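Local atomic coordinates of putative angiotensinogen (Lampetra fluviatilis, PDB entry 5INW), a protein that belongs to the serpin family and binds heparin, which promotes its inhibition of thrombin through a template mechanism. Residues S115-V120 with M367-M372; A217-V222 with P228-D233; A306-I311 with L399-E404. The protein carries 1 engineered substitution. One frame throughout, in Å; residues are numbered along the deposited sequence.

How the contacts relate
All three contacts lie within one serpin domain, and each touches strand 405-417, the reactive loop inserted into the large sheet after cleavage. Contact 1 packs helix 110-122, behind that sheet, against the end of helix 361-369 and the turn that follows it. Contact 2 joins helix 208-221, lying over the sheet, to the loop that follows it, and falls within the chain span bracketed by contact 1; their centres are 23 Å apart. Contact 3 comes after contact 2 in sequence, with centres 27 Å apart, whereas its segments alternate with those of contact 1, whose centre is 29 Å away. Contacts 1 and 3 flank the chain's centre from opposite sides, at distant points along the inserted strand.

Contact 1. Residues S115-V120 with M367-M372; sequences SALGVV and MGMSSM
Leu117 and Val120, one helical turn apart, face Met369 and Met372 at a backbone spacing spanned by side chains: the CA atoms of Leu117 and Met369 are 10.1 Å apart, and those of Val120 and Met372 8.7 Å. Leu117 divides its two methyls between the methionines. Its CD1 meets the sulfur, SD, of Met369 at 4.3 Å, while its CD2 meets the terminal methyl, CE, of Met372 at 4.0 Å. Met372 starts with CG wedged between its own backbone N and carbonyl carbon (chi1 67°) and then runs fully extended, which carries its thioether up to the face of helix 110-122 and across Leu117 at about a right angle. Just short of that methyl, SD of Met372 lies 4.3 Å from CG1 of Val120, and the one chain thus spans both helix residues. The contact is purely apolar and buried, with 138 Å² shared between the segments. Helix 126-136 closes one flank, its Leu132 touching both Val120 and Met369, and its Glu131 OE1 accepts a hydrogen bond from Ser371 N. On the methionine side, Gly368, with positive phi, is the C-prime residue of a Schellman motif that ends helix 361-369; beyond it Met369 and Met372, the latter in a 3-10 segment, both point toward helix 110-122. That helix also rests through Ala116 and Val120 on Val414 of strand 405-417. The arrangement is that of the serpin hydrophobic core behind the large sheet, where the buried helix B, here 110-122, is packed between the strands and the surrounding helices.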
# COMPACT_ATOMS: atom_id res chain seq x y z
N SER A 115 1.81 8.18 4.15
CA SER A 115 2.75 9.22 3.85
C SER A 115 2.08 10.41 3.23
O SER A 115 2.39 11.55 3.60
CB SER A 115 3.81 8.72 2.91
OG SER A 115 4.49 7.71 3.54
N ALA A 116 1.20 10.17 2.27
CA ALA A 116 0.54 11.27 1.63
C ALA A 116 -0.32 12.03 2.65
O ALA A 116 -0.31 13.26 2.68
CB ALA A 116 -0.27 10.81 0.43
N LEU A 117 -1.02 11.30 3.51
CA LEU A 117 -1.86 11.95 4.54
C LEU A 117 -1.07 12.61 5.67
O LEU A 117 -1.57 13.52 6.31
CB LEU A 117 -2.78 10.93 5.16
CG LEU A 117 -3.77 10.23 4.22
CD1 LEU A 117 -4.45 9.13 5.01
CD2 LEU A 117 -4.79 11.18 3.65
N GLY A 118 0.14 12.13 5.94
CA GLY A 118 1.05 12.80 6.87
C GLY A 118 1.38 14.18 6.37
O GLY A 118 1.41 15.13 7.13
N VAL A 119 1.59 14.31 5.07
CA VAL A 119 1.90 15.62 4.50
C VAL A 119 0.69 16.57 4.70
O VAL A 119 0.82 17.69 5.14
CB VAL A 119 2.26 15.51 2.99
CG1 VAL A 119 2.47 16.90 2.41
CG2 VAL A 119 3.53 14.67 2.78
N VAL A 120 -0.49 16.09 4.41
CA VAL A 120 -1.72 16.85 4.61
C VAL A 120 -1.89 17.19 6.09
O VAL A 120 -2.35 18.29 6.44
CB VAL A 120 -2.99 16.08 4.04
CG1 VAL A 120 -4.31 16.79 4.37
CG2 VAL A 120 -2.90 15.90 2.54
N MET A 367 -13.87 6.39 7.46
CA MET A 367 -12.90 6.18 8.54
C MET A 367 -12.71 7.38 9.45
O MET A 367 -11.97 7.30 10.42
CB MET A 367 -11.57 5.75 7.95
CG MET A 367 -11.64 4.40 7.24
SD MET A 367 -10.26 4.23 6.12
CE MET A 367 -8.89 4.29 7.28
N GLY A 368 -13.36 8.49 9.14
CA GLY A 368 -13.41 9.66 10.03
C GLY A 368 -12.74 10.95 9.57
O GLY A 368 -12.75 11.91 10.33
N MET A 369 -12.22 10.98 8.32
CA MET A 369 -11.40 12.06 7.80
C MET A 369 -12.16 12.83 6.76
O MET A 369 -11.58 13.41 5.81
CB MET A 369 -10.13 11.50 7.18
CG MET A 369 -9.13 11.07 8.22
SD MET A 369 -7.87 10.06 7.46
CE MET A 369 -8.74 8.48 7.43
N SER A 370 -13.45 12.90 6.97
CA SER A 370 -14.34 13.58 6.06
C SER A 370 -14.09 15.10 5.97
O SER A 370 -14.41 15.74 4.96
CB SER A 370 -15.77 13.35 6.56
OG SER A 370 -16.70 13.83 5.63
N SER A 371 -13.53 15.66 7.03
CA SER A 371 -13.40 17.12 7.16
C SER A 371 -12.56 17.76 6.07
O SER A 371 -13.01 18.65 5.43
CB SER A 371 -12.84 17.48 8.55
OG SER A 371 -12.57 18.84 8.69
N MET A 372 -11.36 17.24 5.87
CA MET A 372 -10.40 17.78 4.88
C MET A 372 -10.89 17.92 3.42
O MET A 372 -10.22 18.61 2.65
CB MET A 372 -9.17 16.89 4.85
CG MET A 372 -9.40 15.47 4.31
SD MET A 372 -7.92 14.48 4.64
CE MET A 372 -8.33 12.96 3.79

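Contact 2. Residues A217-V222 with P228-D233; sequences AYIEKV and PDVISD
Ile219 puts CG1 beside its backbone N and opposite the carbonyl carbon (chi1 -71°), then extends it, which sends CD1 toward Val230 and Ile231 while CG2 also turns to Val230. This is the serpin helix F, residues 208-221, with the loop that leads back beneath it to the large sheet. CG2 of Ile219 meets CG2 of Val230 at 3.9 Å, and its CD1 lies 4.1 Å from CB of Val230, so the isoleucine reaches the valine with both branches. The two side chains run at roughly right angles, as do those of Ile219 and Ile231. Phe177 of strand 168-179 also touches Ile219, and Val230 rests on Glu411 and Val413 of the inserted strand 405-417: the loop is thus sandwiched between helix and sheet. Asn216, earlier on helix 208-221, gives a hydrogen bond from ND2 to Ile231 O.

Nearer the surface the chains approach most closely, with the CA atoms of Glu220 and Pro228 5.1 Å apart. CG of Glu220 stands anti to its backbone N (chi1 -166°) and the chain stretches out, bringing one carboxylate oxygen, OE1, up to the CA-CB edge of Pro228. Deeper in, the packing finishes methyl to methyl, CD1 of Ile219 against CD1 of Ile231 at 3.7 Å.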
# COMPACT_ATOMS: atom_id res chain seq x y z
N ALA A 217 7.74 14.27 -15.41
CA ALA A 217 9.18 14.24 -15.71
C ALA A 217 10.00 14.34 -14.41
O ALA A 217 10.99 13.64 -14.27
CB ALA A 217 9.55 15.38 -16.65
N TYR A 218 9.59 15.19 -13.47
CA TYR A 218 10.28 15.27 -12.18
C TYR A 218 10.18 13.98 -11.40
O TYR A 218 11.16 13.55 -10.80
CB TYR A 218 9.72 16.39 -11.31
CG TYR A 218 10.55 16.62 -10.04
CD1 TYR A 218 11.62 17.55 -10.02
CD2 TYR A 218 10.26 15.94 -8.86
CE1 TYR A 218 12.34 17.78 -8.86
CE2 TYR A 218 10.99 16.16 -7.72
CZ TYR A 218 12.03 17.07 -7.72
OH TYR A 218 12.73 17.25 -6.56
N ILE A 219 8.99 13.38 -11.40
CA ILE A 219 8.78 12.16 -10.65
C ILE A 219 9.65 11.06 -11.22
O ILE A 219 10.32 10.33 -10.47
CB ILE A 219 7.30 11.78 -10.61
CG1 ILE A 219 6.58 12.76 -9.74
CG2 ILE A 219 7.10 10.38 -10.06
CD1 ILE A 219 5.09 12.72 -9.92
N GLU A 220 9.66 10.96 -12.54
CA GLU A 220 10.44 9.96 -13.23
C GLU A 220 11.93 10.12 -12.99
O GLU A 220 12.61 9.13 -12.78
CB GLU A 220 10.14 10.01 -14.72
CG GLU A 220 10.63 8.80 -15.48
CD GLU A 220 10.28 8.84 -16.95
OE1 GLU A 220 9.08 9.00 -17.25
OE2 GLU A 220 11.22 8.71 -17.79
N LYS A 221 12.43 11.35 -13.05
CA LYS A 221 13.84 11.64 -12.78
C LYS A 221 14.25 11.08 -11.44
O LYS A 221 15.20 10.32 -11.33
CB LYS A 221 14.11 13.19 -12.86
CG LYS A 221 14.29 13.72 -14.28
CD LYS A 221 14.23 15.24 -14.26
CE LYS A 221 14.48 15.84 -15.64
NZ LYS A 221 15.15 17.18 -15.55
N VAL A 222 13.44 11.33 -10.44
CA VAL A 222 13.75 10.93 -9.08
C VAL A 222 13.44 9.43 -8.71
O VAL A 222 13.58 9.04 -7.57
CB VAL A 222 13.02 11.90 -8.11
CG1 VAL A 222 13.34 11.60 -6.67
CG2 VAL A 222 13.46 13.35 -8.39
N PRO A 228 6.67 6.75 -14.47
CA PRO A 228 6.29 7.82 -15.40
C PRO A 228 4.80 8.02 -15.19
O PRO A 228 4.20 7.27 -14.39
CB PRO A 228 6.56 7.17 -16.74
CG PRO A 228 6.21 5.72 -16.52
CD PRO A 228 6.47 5.41 -15.07
N ASP A 229 4.19 8.99 -15.87
CA ASP A 229 2.70 9.15 -15.87
C ASP A 229 1.88 8.97 -14.52
O ASP A 229 0.70 8.64 -14.54
CB ASP A 229 2.06 8.29 -16.98
CG ASP A 229 2.14 6.78 -16.70
OD1 ASP A 229 2.09 6.35 -15.52
OD2 ASP A 229 2.24 6.01 -17.68
N VAL A 230 2.49 9.26 -13.38
CA VAL A 230 1.80 9.22 -12.11
C VAL A 230 0.67 10.25 -12.12
O VAL A 230 -0.34 10.06 -11.46
CB VAL A 230 2.77 9.53 -10.94
CG1 VAL A 230 2.04 9.68 -9.59
CG2 VAL A 230 3.82 8.45 -10.83
N ILE A 231 0.84 11.37 -12.82
CA ILE A 231 -0.22 12.36 -12.92
C ILE A 231 -0.80 12.37 -14.34
O ILE A 231 -0.04 12.39 -15.33
CB ILE A 231 0.27 13.75 -12.50
CG1 ILE A 231 0.53 13.75 -10.99
CG2 ILE A 231 -0.77 14.79 -12.84
CD1 ILE A 231 1.85 14.37 -10.67
N SER A 232 -2.14 12.36 -14.41
CA SER A 232 -2.88 12.41 -15.68
C SER A 232 -3.43 13.79 -16.01
O SER A 232 -3.42 14.19 -17.17
CB SER A 232 -4.05 11.42 -15.65
OG SER A 232 -4.81 11.57 -14.46
N ASP A 233 -3.88 14.53 -14.99
CA ASP A 233 -4.66 15.75 -15.18
C ASP A 233 -4.39 16.65 -13.98
O ASP A 233 -4.09 16.17 -12.89
CB ASP A 233 -6.16 15.35 -15.27
CG ASP A 233 -7.03 16.30 -16.13
OD1 ASP A 233 -6.74 17.51 -16.26
OD2 ASP A 233 -8.09 15.82 -16.63

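Contact 3. Residues A306-I311 with L399-E404; sequences ASMLVI and LHVNEE
Met308 is the residue of 306-311 that reaches Leu399 and Val401, between the antiparallel sheet that contains strand 306-313 and continues into the C-terminal peptide chain, and strand 389-401 of the large serpin sheet. Ala306 begins the strand, and all of 306-311 pairs in an antiparallel ladder with the separate peptide, on which Ser307 and Leu309 pack against Tyr17 and Val310 against Phe12. Met308, between the two residues that meet Tyr17, turns toward strand 389-401, bridging backbones whose CA atoms, in Met308 and Val401, are 10.7 Å apart. CG stands opposite the backbone N (chi1 -177°), the chain runs straight to SD, and a bend at the last torsion (chi3 -81°) swings CE onto the two aliphatic side chains. Both of these belong to alternate residues of their strand and point the same way, toward the methionine.

The contact is small, 76 Å² buried over both segments, and its three touching residues are all buried. Thr406, at the start of the inserted strand 405-417, touches Met308, Leu399 and Val401 alike. Residues 402-404 link strand 389-401 to that inserted strand, just before the proximal hinge, in the region called the breach in serpins, where a tryptophan such as Trp252 sits; Trp252 touches Val401, and its NE1 gives a hydrogen bond to Asn402 O. Across the contact the single methyl CE of Met308 lies 4.4 Å from CD1 of Leu399 and 4.1 Å from CG2 of Val401.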
# COMPACT_ATOMS: atom_id res chain seq x y z
N ALA A 306 11.85 -9.64 4.56
CA ALA A 306 10.47 -9.45 4.15
C ALA A 306 9.90 -10.76 3.64
O ALA A 306 10.62 -11.61 3.18
CB ALA A 306 10.39 -8.42 3.06
N SER A 307 8.58 -10.90 3.72
CA SER A 307 7.91 -12.06 3.17
C SER A 307 6.47 -11.74 2.82
O SER A 307 5.94 -10.73 3.22
CB SER A 307 8.08 -13.29 4.09
OG SER A 307 7.52 -13.07 5.33
N MET A 308 5.89 -12.60 1.97
CA MET A 308 4.49 -12.54 1.65
C MET A 308 3.78 -13.62 2.43
O MET A 308 4.12 -14.78 2.35
CB MET A 308 4.25 -12.74 0.16
CG MET A 308 2.78 -12.62 -0.26
SD MET A 308 2.50 -13.09 -2.00
CE MET A 308 2.99 -11.59 -2.83
N LEU A 309 2.76 -13.20 3.16
CA LEU A 309 1.80 -14.08 3.77
C LEU A 309 0.70 -14.32 2.79
O LEU A 309 0.13 -13.33 2.30
CB LEU A 309 1.13 -13.41 4.98
CG LEU A 309 1.64 -13.78 6.37
CD1 LEU A 309 0.47 -13.57 7.32
CD2 LEU A 309 2.17 -15.22 6.47
N VAL A 310 0.35 -15.60 2.54
CA VAL A 310 -0.79 -15.96 1.67
C VAL A 310 -1.83 -16.74 2.46
O VAL A 310 -1.52 -17.79 3.01
CB VAL A 310 -0.37 -16.71 0.40
CG1 VAL A 310 -1.59 -17.18 -0.39
CG2 VAL A 310 0.47 -15.81 -0.48
N ILE A 311 -3.05 -16.22 2.49
CA ILE A 311 -4.17 -16.84 3.21
C ILE A 311 -5.24 -17.28 2.22
O ILE A 311 -5.84 -16.42 1.55
CB ILE A 311 -4.77 -15.89 4.26
CG1 ILE A 311 -3.68 -15.36 5.21
CG2 ILE A 311 -5.85 -16.57 5.07
CD1 ILE A 311 -3.23 -13.97 4.84
N LEU A 399 0.78 -5.46 -8.67
CA LEU A 399 1.39 -6.64 -8.06
C LEU A 399 1.77 -7.59 -9.17
O LEU A 399 0.95 -7.93 -9.97
CB LEU A 399 0.45 -7.32 -7.05
CG LEU A 399 1.02 -8.60 -6.42
CD1 LEU A 399 2.35 -8.33 -5.70
CD2 LEU A 399 0.02 -9.25 -5.47
N HIS A 400 3.04 -7.98 -9.22
CA HIS A 400 3.55 -8.87 -10.23
C HIS A 400 4.26 -9.97 -9.47
O HIS A 400 5.20 -9.73 -8.77
CB HIS A 400 4.48 -8.10 -11.19
CG HIS A 400 4.94 -8.88 -12.39
ND1 HIS A 400 6.10 -8.57 -13.09
CD2 HIS A 400 4.42 -9.97 -13.01
CE1 HIS A 400 6.26 -9.42 -14.09
NE2 HIS A 400 5.24 -10.27 -14.08
N VAL A 401 3.73 -11.17 -9.54
CA VAL A 401 4.39 -12.34 -9.00
C VAL A 401 4.90 -13.22 -10.17
O VAL A 401 4.18 -13.46 -11.16
CB VAL A 401 3.41 -13.13 -8.09
CG1 VAL A 401 4.06 -14.42 -7.59
CG2 VAL A 401 2.96 -12.25 -6.92
N ASN A 402 6.14 -13.69 -10.05
CA ASN A 402 6.71 -14.59 -11.01
C ASN A 402 7.71 -15.52 -10.34
O ASN A 402 7.82 -15.52 -9.14
CB ASN A 402 7.24 -13.81 -12.22
CG ASN A 402 8.49 -13.02 -11.93
OD1 ASN A 402 9.10 -13.05 -10.84
ND2 ASN A 402 8.93 -12.31 -12.96
N GLU A 403 8.41 -16.34 -11.13
CA GLU A 403 9.36 -17.31 -10.62
C GLU A 403 10.49 -16.69 -9.80
O GLU A 403 10.96 -17.34 -8.89
CB GLU A 403 9.99 -18.12 -11.78
CG GLU A 403 9.08 -19.17 -12.43
CD GLU A 403 8.08 -18.65 -13.45
OE1 GLU A 403 8.01 -17.43 -13.70
OE2 GLU A 403 7.37 -19.50 -14.05
N GLU A 404 10.95 -15.47 -10.13
CA GLU A 404 12.04 -14.81 -9.37
C GLU A 404 11.54 -14.24 -8.06
O GLU A 404 12.31 -14.11 -7.09
CB GLU A 404 12.71 -13.64 -10.12
CG GLU A 404 13.16 -13.93 -11.55
CD GLU A 404 14.33 -14.94 -11.73
OE1 GLU A 404 14.31 -15.71 -12.74
OE2 GLU A 404 15.28 -15.00 -10.90